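Local coordinates for protein transcriptional regulator, LacI family (Burkholderia phymatum, PDB 2RGY) that probably regulates transcription as a LacI-family regulator whose effector-binding region, of the periplasmic binding protein type, would sense a small molecule, perhaps a sugar, at residues Glu81-Met89 and Phe95-Leu103; Glu246-Trp254 and Trp264-Val272. All coordinates share one frame; numbering follows the deposited sequence.

In the fold
Both contacts belong to the lobe built on the parallel sheet 40-44, 10-14, 70-73, 93-96 and 107-108. Contact 1 closes the beta-alpha-beta unit of strand 70-73, helix 80-89 and strand 93-96, and contact 2 lays the 264-272 segment along helix 244-260, on the way to strand 273-275 of the second sheet. Their centres lie about 18 Å apart, yet they touch directly: Leu96 CD2 is 3.3 Å from Ala251 CB, so side chains from strand 93-96 serve both, with Phe95 meeting helix 80-89 and Leu96 meeting helix 244-260. The residues of contact 1 all precede those of contact 2 in sequence.

Contact 1 of 2, residues Glu81-Met89 and Phe95-Leu103; sequences EDLDELHRM and FLNRAFDAL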
# COMPACT_ATOMS: atom_id res chain seq x y z
N GLU A 81 15.87 10.35 22.27
CA GLU A 81 17.23 9.95 22.63
C GLU A 81 17.83 8.99 21.60
O GLU A 81 19.06 8.95 21.41
CB GLU A 81 17.26 9.33 24.04
CG GLU A 81 16.93 7.84 24.11
CD GLU A 81 16.70 7.32 25.54
OE1 GLU A 81 17.26 7.90 26.51
OE2 GLU A 81 15.95 6.33 25.69
N ASP A 82 16.98 8.22 20.92
CA ASP A 82 17.44 7.29 19.91
C ASP A 82 17.94 8.06 18.69
O ASP A 82 18.95 7.70 18.10
CB ASP A 82 16.32 6.32 19.50
CG ASP A 82 15.81 5.50 20.66
OD1 ASP A 82 16.64 5.19 21.55
OD2 ASP A 82 14.61 5.16 20.70
N LEU A 83 17.22 9.12 18.33
CA LEU A 83 17.63 9.93 17.19
C LEU A 83 19.06 10.47 17.38
O LEU A 83 19.86 10.48 16.45
CB LEU A 83 16.64 11.09 16.99
CG LEU A 83 15.32 10.85 16.25
CD1 LEU A 83 14.71 9.51 16.58
CD2 LEU A 83 14.37 11.98 16.62
N ASP A 84 19.37 10.90 18.61
CA ASP A 84 20.70 11.44 18.93
C ASP A 84 21.81 10.39 18.86
O ASP A 84 22.93 10.67 18.42
CB ASP A 84 20.69 12.06 20.33
CG ASP A 84 19.79 13.27 20.42
OD1 ASP A 84 19.99 14.21 19.62
OD2 ASP A 84 18.89 13.29 21.28
N GLU A 85 21.49 9.17 19.30
CA GLU A 85 22.44 8.07 19.29
C GLU A 85 22.75 7.63 17.86
O GLU A 85 23.92 7.51 17.47
CB GLU A 85 21.85 6.89 20.07
CG GLU A 85 22.77 5.72 20.17
CD GLU A 85 22.18 4.62 21.02
OE1 GLU A 85 21.37 3.82 20.50
OE2 GLU A 85 22.53 4.59 22.23
N LEU A 86 21.70 7.40 17.08
CA LEU A 86 21.83 6.98 15.69
C LEU A 86 22.58 8.06 14.91
O LEU A 86 23.36 7.75 14.02
CB LEU A 86 20.44 6.76 15.08
CG LEU A 86 19.61 5.62 15.67
CD1 LEU A 86 18.17 5.67 15.15
CD2 LEU A 86 20.26 4.30 15.31
N HIS A 87 22.35 9.32 15.26
CA HIS A 87 23.01 10.41 14.56
C HIS A 87 24.51 10.47 14.83
O HIS A 87 25.29 10.81 13.94
CB HIS A 87 22.38 11.75 14.91
CG HIS A 87 22.74 12.84 13.96
ND1 HIS A 87 22.30 12.86 12.65
CD2 HIS A 87 23.50 13.95 14.12
CE1 HIS A 87 22.78 13.93 12.04
NE2 HIS A 87 23.50 14.61 12.91
N ARG A 88 24.94 10.16 16.06
CA ARG A 88 26.38 10.19 16.33
C ARG A 88 27.07 8.98 15.71
O ARG A 88 28.29 8.99 15.49
CB ARG A 88 26.66 10.26 17.83
CG ARG A 88 26.00 9.18 18.64
CD ARG A 88 26.76 9.00 19.96
NE ARG A 88 27.88 8.08 19.78
CZ ARG A 88 27.73 6.80 19.45
NH1 ARG A 88 26.51 6.30 19.26
NH2 ARG A 88 28.80 6.02 19.32
N MSE A 89 26.30 7.93 15.43
CA MSE A 89 26.84 6.73 14.79
C MSE A 89 27.01 7.01 13.29
O MSE A 89 27.87 6.42 12.63
CB MSE A 89 25.88 5.55 14.95
CG MSE A 89 26.00 4.79 16.26
SE MSE A 89 24.75 3.49 16.44
CE MSE A 89 25.44 2.17 15.42
N PHE A 95 15.76 13.00 9.12
CA PHE A 95 14.59 12.48 9.82
C PHE A 95 13.30 13.07 9.27
O PHE A 95 13.16 14.28 9.17
CB PHE A 95 14.70 12.81 11.31
CG PHE A 95 15.93 12.26 11.95
CD1 PHE A 95 16.10 10.88 12.09
CD2 PHE A 95 16.94 13.11 12.38
CE1 PHE A 95 17.26 10.35 12.67
CE2 PHE A 95 18.11 12.60 12.96
CZ PHE A 95 18.27 11.21 13.10
N LEU A 96 12.34 12.21 8.93
CA LEU A 96 11.07 12.66 8.40
C LEU A 96 9.97 12.57 9.46
O LEU A 96 10.00 11.70 10.34
CB LEU A 96 10.66 11.79 7.21
CG LEU A 96 11.76 11.27 6.28
CD1 LEU A 96 11.15 10.29 5.27
CD2 LEU A 96 12.43 12.43 5.58
N ASN A 97 9.00 13.47 9.37
CA ASN A 97 7.84 13.51 10.27
C ASN A 97 8.07 13.66 11.77
O ASN A 97 7.17 13.37 12.57
CB ASN A 97 6.96 12.28 10.02
CG ASN A 97 5.48 12.57 10.22
OD1 ASN A 97 4.97 13.61 9.80
ND2 ASN A 97 4.78 11.63 10.86
N ARG A 98 9.26 14.09 12.18
CA ARG A 98 9.54 14.35 13.59
C ARG A 98 10.72 15.29 13.71
O ARG A 98 11.57 15.36 12.82
CB ARG A 98 9.80 13.06 14.39
CG ARG A 98 11.02 12.27 14.01
CD ARG A 98 10.99 10.97 14.80
NE ARG A 98 11.09 11.19 16.24
CZ ARG A 98 10.77 10.30 17.16
NH1 ARG A 98 10.31 9.11 16.81
NH2 ARG A 98 10.94 10.59 18.45
N ALA A 99 10.77 16.04 14.81
CA ALA A 99 11.82 17.02 15.03
C ALA A 99 13.16 16.44 15.47
O ALA A 99 13.23 15.30 15.94
CB ALA A 99 11.34 18.06 16.05
N PHE A 100 14.21 17.23 15.31
CA PHE A 100 15.56 16.84 15.71
C PHE A 100 16.28 18.10 16.20
O PHE A 100 17.10 18.70 15.49
CB PHE A 100 16.30 16.21 14.53
CG PHE A 100 17.60 15.57 14.91
CD1 PHE A 100 17.63 14.58 15.90
CD2 PHE A 100 18.79 16.00 14.33
CE1 PHE A 100 18.85 14.02 16.30
CE2 PHE A 100 20.02 15.44 14.72
CZ PHE A 100 20.05 14.45 15.70
N ASP A 101 15.96 18.48 17.43
CA ASP A 101 16.51 19.68 18.05
C ASP A 101 18.02 19.86 17.98
O ASP A 101 18.50 20.97 17.76
CB ASP A 101 16.06 19.78 19.51
CG ASP A 101 14.55 19.80 19.64
OD1 ASP A 101 13.89 20.38 18.75
OD2 ASP A 101 14.04 19.25 20.64
N ALA A 102 18.79 18.79 18.17
CA ALA A 102 20.24 18.93 18.11
C ALA A 102 20.73 19.45 16.76
O ALA A 102 21.77 20.11 16.67
CB ALA A 102 20.90 17.60 18.43
N LEU A 103 19.97 19.16 15.70
CA LEU A 103 20.33 19.60 14.35
C LEU A 103 19.05 19.75 13.53
O LEU A 103 18.74 18.91 12.69
CB LEU A 103 21.23 18.56 13.68
CG LEU A 103 22.11 19.12 12.56
CD1 LEU A 103 23.25 19.91 13.20
CD2 LEU A 103 22.67 18.00 11.71
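The beta-alpha-beta unit of strand 70-73, helix 80-89 and strand 93-96 is closed here: Leu83 and His87, one helical turn apart, pack against Phe95 at the strand end and against Phe100 in the loop beyond it. Leu83 fills the middle. Its CG sits over the face of the Phe95 ring, 4.2 Å from the centroid and 15° off the normal, a CH-pi contact, while its CB lies 3.7 Å from Phe100 CE1. The branch beyond turns to Arg98: Leu83 CD1 covers one face of the guanidinium, and CD2 comes within 3.4 Å of Arg98 NE. A branched aliphatic side chain suits this place because CB can meet Phe100 and CG Phe95 while both methyls meet the guanidinium end of Arg98.

His87 and Phe100 form an edge-to-face pair, the Phe100 edge directed at the imidazole face, with centroids 4.9 Å apart and planes at 61°. With CG of His87 anti to the backbone N (chi1 -164°), the imidazole extends toward the loop, where its NE2 is 3.7 Å from Leu103 CD2. Phe100 also has Phe95 CE2 over one face, so the two phenylalanines pack on each other as well as on the helix. Asp84, at the exposed margin, brings OD1 to 3.5 Å from Phe100 CE1. The type I turn from Phe100 to Leu103 places Ala102 CB 3.7 Å from the same Asp84 OD1.

The polar end of Arg98 is held by Asp80 in a salt bridge through NH2 and by the carbonyls of Leu78 and Ser75 through NH1. Across the contact itself, cohesion rests on apolar and aromatic packing; it buries His87 ND1 and Arg98 NE without a modelled partner, probably at some energetic cost, offset by the burial of Leu83 and the two phenylalanines.

Contact 2 of 2, residues Glu246-Trp254 and Trp264-Val272; sequences ELTQNAVRW and WEIFREFPV
Arg253 and Trp264 make the stacked pair of this contact, in which the segment approaching strand 273-275 runs beside helix 244-260. The guanidinium lies flat on the indole, planes 6° apart, with CZ 3.6 Å from the six-membered-ring centroid, a cation-pi interaction; the extended chain carries CG over the five-membered ring. Arginine suits the place because its methylenes and its charge both use one broad face, while NE reaches Glu33 in a salt bridge. Arg268 NH2 approaches the face of Trp254, at most a weak cation-pi attraction, and also bonds to the carbonyl of Asp105.

Among hydrogen bonds, Phe267 N donates to Asn250 OD1 (3.0 Å, nearly straight at 170°), coming from above the carbonyl plane. Asn250 ND2 donates to Glu246 O at 2.8 Å, which fixes the rotation of the amide. A water joins Asn250 OD1, Arg253 NH1 and Glu265 O.

Apolar contacts flank these. Glu246 makes a CH-pi contact over the Phe270 ring, with CB 3.7 Å from the ring centroid, and Leu247 CD2 meets the ring edge, 3.6 Å from CD1 of Phe270. Ile266 CG1 lies at the edge of the Trp254 ring, 4.1 Å from its CD1.

One amide thus links helix 244-260 to 264-272: Asn250 OD1 accepts from the backbone N of Phe267 and from the water, while ND2 gives one bond to Glu246 O in its own helix.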
# COMPACT_ATOMS: atom_id res chain seq x y z
N GLU A 246 6.30 16.14 -1.16
CA GLU A 246 7.17 17.31 -1.19
C GLU A 246 8.22 17.32 -0.09
O GLU A 246 9.39 17.61 -0.34
CB GLU A 246 6.35 18.60 -1.10
CG GLU A 246 5.40 18.85 -2.26
CD GLU A 246 3.98 18.40 -1.96
OE1 GLU A 246 3.77 17.19 -1.71
OE2 GLU A 246 3.07 19.26 -1.95
N LEU A 247 7.81 17.01 1.14
CA LEU A 247 8.76 17.00 2.25
C LEU A 247 9.80 15.90 2.05
O LEU A 247 10.98 16.09 2.35
CB LEU A 247 8.02 16.83 3.58
CG LEU A 247 7.30 18.10 4.07
CD1 LEU A 247 6.44 17.79 5.29
CD2 LEU A 247 8.33 19.18 4.41
N THR A 248 9.37 14.75 1.54
CA THR A 248 10.28 13.65 1.30
C THR A 248 11.28 14.04 0.21
O THR A 248 12.48 13.85 0.34
CB THR A 248 9.54 12.36 0.86
OG1 THR A 248 8.62 11.95 1.87
CG2 THR A 248 10.53 11.25 0.61
N GLN A 249 10.77 14.60 -0.88
CA GLN A 249 11.62 15.01 -1.97
C GLN A 249 12.70 15.96 -1.46
O GLN A 249 13.88 15.81 -1.78
CB GLN A 249 10.77 15.69 -3.05
CG GLN A 249 11.56 16.30 -4.18
CD GLN A 249 10.67 16.91 -5.23
OE1 GLN A 249 9.87 17.81 -4.95
NE2 GLN A 249 10.80 16.43 -6.46
N ASN A 250 12.30 16.93 -0.65
CA ASN A 250 13.25 17.89 -0.10
C ASN A 250 14.16 17.30 0.98
O ASN A 250 15.34 17.67 1.07
CB ASN A 250 12.48 19.11 0.42
CG ASN A 250 12.04 20.04 -0.71
OD1 ASN A 250 12.82 20.86 -1.19
ND2 ASN A 250 10.79 19.89 -1.16
N ALA A 251 13.64 16.39 1.78
CA ALA A 251 14.45 15.76 2.81
C ALA A 251 15.54 14.94 2.14
O ALA A 251 16.70 14.98 2.54
CB ALA A 251 13.57 14.84 3.68
N VAL A 252 15.18 14.20 1.09
CA VAL A 252 16.14 13.38 0.38
C VAL A 252 17.13 14.23 -0.43
O VAL A 252 18.30 13.88 -0.53
CB VAL A 252 15.43 12.37 -0.53
CG1 VAL A 252 16.45 11.57 -1.33
CG2 VAL A 252 14.60 11.41 0.32
N ARG A 253 16.67 15.34 -1.00
CA ARG A 253 17.56 16.22 -1.75
C ARG A 253 18.60 16.84 -0.82
O ARG A 253 19.78 16.93 -1.16
CB ARG A 253 16.77 17.31 -2.46
CG ARG A 253 16.04 16.80 -3.69
CD ARG A 253 15.24 17.90 -4.38
NE ARG A 253 14.69 17.43 -5.64
CZ ARG A 253 13.89 18.14 -6.42
NH1 ARG A 253 13.53 19.37 -6.07
NH2 ARG A 253 13.45 17.63 -7.56
N TRP A 254 18.15 17.25 0.37
CA TRP A 254 19.04 17.84 1.36
C TRP A 254 20.15 16.84 1.68
O TRP A 254 21.32 17.20 1.73
CB TRP A 254 18.27 18.16 2.64
CG TRP A 254 19.11 18.78 3.71
CD1 TRP A 254 19.50 20.08 3.79
CD2 TRP A 254 19.69 18.12 4.85
NE1 TRP A 254 20.29 20.28 4.91
CE2 TRP A 254 20.41 19.09 5.57
CE3 TRP A 254 19.66 16.80 5.33
CZ2 TRP A 254 21.11 18.78 6.76
CZ3 TRP A 254 20.35 16.49 6.51
CH2 TRP A 254 21.07 17.48 7.21
N TRP A 264 20.94 21.24 -4.79
CA TRP A 264 19.51 21.48 -4.77
C TRP A 264 19.15 22.60 -3.82
O TRP A 264 19.76 22.72 -2.75
CB TRP A 264 18.78 20.24 -4.24
CG TRP A 264 18.79 19.04 -5.13
CD1 TRP A 264 19.48 17.88 -4.94
CD2 TRP A 264 18.00 18.86 -6.31
NE1 TRP A 264 19.15 16.97 -5.93
CE2 TRP A 264 18.25 17.55 -6.77
CE3 TRP A 264 17.10 19.67 -7.01
CZ2 TRP A 264 17.62 17.03 -7.91
CZ3 TRP A 264 16.47 19.15 -8.14
CH2 TRP A 264 16.73 17.85 -8.58
N GLU A 265 18.17 23.43 -4.18
CA GLU A 265 17.72 24.45 -3.26
C GLU A 265 16.73 23.64 -2.43
O GLU A 265 15.98 22.84 -2.99
CB GLU A 265 16.99 25.59 -3.98
CG GLU A 265 17.90 26.45 -4.85
CD GLU A 265 17.17 27.64 -5.47
OE1 GLU A 265 16.29 27.42 -6.35
OE2 GLU A 265 17.49 28.79 -5.08
N ILE A 266 16.75 23.82 -1.12
CA ILE A 266 15.87 23.06 -0.23
C ILE A 266 14.73 23.89 0.37
O ILE A 266 14.97 24.96 0.91
CB ILE A 266 16.70 22.44 0.92
CG1 ILE A 266 17.89 21.67 0.34
CG2 ILE A 266 15.83 21.52 1.76
CD1 ILE A 266 17.51 20.57 -0.62
N PHE A 267 13.51 23.37 0.27
CA PHE A 267 12.33 24.04 0.82
C PHE A 267 11.71 23.17 1.92
O PHE A 267 11.58 21.96 1.76
CB PHE A 267 11.33 24.33 -0.30
CG PHE A 267 11.93 25.11 -1.43
CD1 PHE A 267 12.72 24.47 -2.39
CD2 PHE A 267 11.79 26.50 -1.50
CE1 PHE A 267 13.37 25.19 -3.40
CE2 PHE A 267 12.44 27.24 -2.50
CZ PHE A 267 13.23 26.59 -3.45
N ARG A 268 11.34 23.81 3.03
CA ARG A 268 10.78 23.10 4.19
C ARG A 268 9.36 23.51 4.59
O ARG A 268 8.84 23.01 5.59
CB ARG A 268 11.69 23.33 5.40
CG ARG A 268 13.12 22.87 5.20
CD ARG A 268 14.08 23.63 6.10
NE ARG A 268 15.45 23.19 5.87
CZ ARG A 268 15.92 22.02 6.27
NH1 ARG A 268 15.14 21.18 6.93
NH2 ARG A 268 17.17 21.67 5.97
N GLU A 269 8.75 24.40 3.82
CA GLU A 269 7.40 24.87 4.15
C GLU A 269 6.37 24.56 3.07
O GLU A 269 6.49 25.05 1.95
CB GLU A 269 7.41 26.38 4.40
CG GLU A 269 8.34 26.83 5.54
CD GLU A 269 8.01 26.14 6.85
OE1 GLU A 269 6.81 26.07 7.19
OE2 GLU A 269 8.94 25.67 7.55
N PHE A 270 5.38 23.76 3.42
CA PHE A 270 4.32 23.44 2.48
C PHE A 270 3.00 23.56 3.20
O PHE A 270 2.91 23.27 4.40
CB PHE A 270 4.52 22.05 1.90
CG PHE A 270 5.83 21.91 1.18
CD1 PHE A 270 6.92 21.33 1.82
CD2 PHE A 270 5.99 22.45 -0.10
CE1 PHE A 270 8.17 21.28 1.19
CE2 PHE A 270 7.24 22.41 -0.75
CZ PHE A 270 8.33 21.82 -0.10
N PRO A 271 1.96 24.01 2.49
CA PRO A 271 0.69 24.13 3.20
C PRO A 271 -0.07 22.82 3.36
O PRO A 271 0.07 21.88 2.58
CB PRO A 271 -0.06 25.16 2.36
CG PRO A 271 0.38 24.84 0.98
CD PRO A 271 1.88 24.60 1.14
N VAL A 272 -0.86 22.78 4.42
CA VAL A 272 -1.70 21.64 4.70
C VAL A 272 -3.10 22.18 4.37
O VAL A 272 -3.43 23.32 4.70
CB VAL A 272 -1.60 21.24 6.18
CG1 VAL A 272 -2.06 22.39 7.04
CG2 VAL A 272 -2.45 20.01 6.45
O HOH W 1 14.12 21.13 -3.77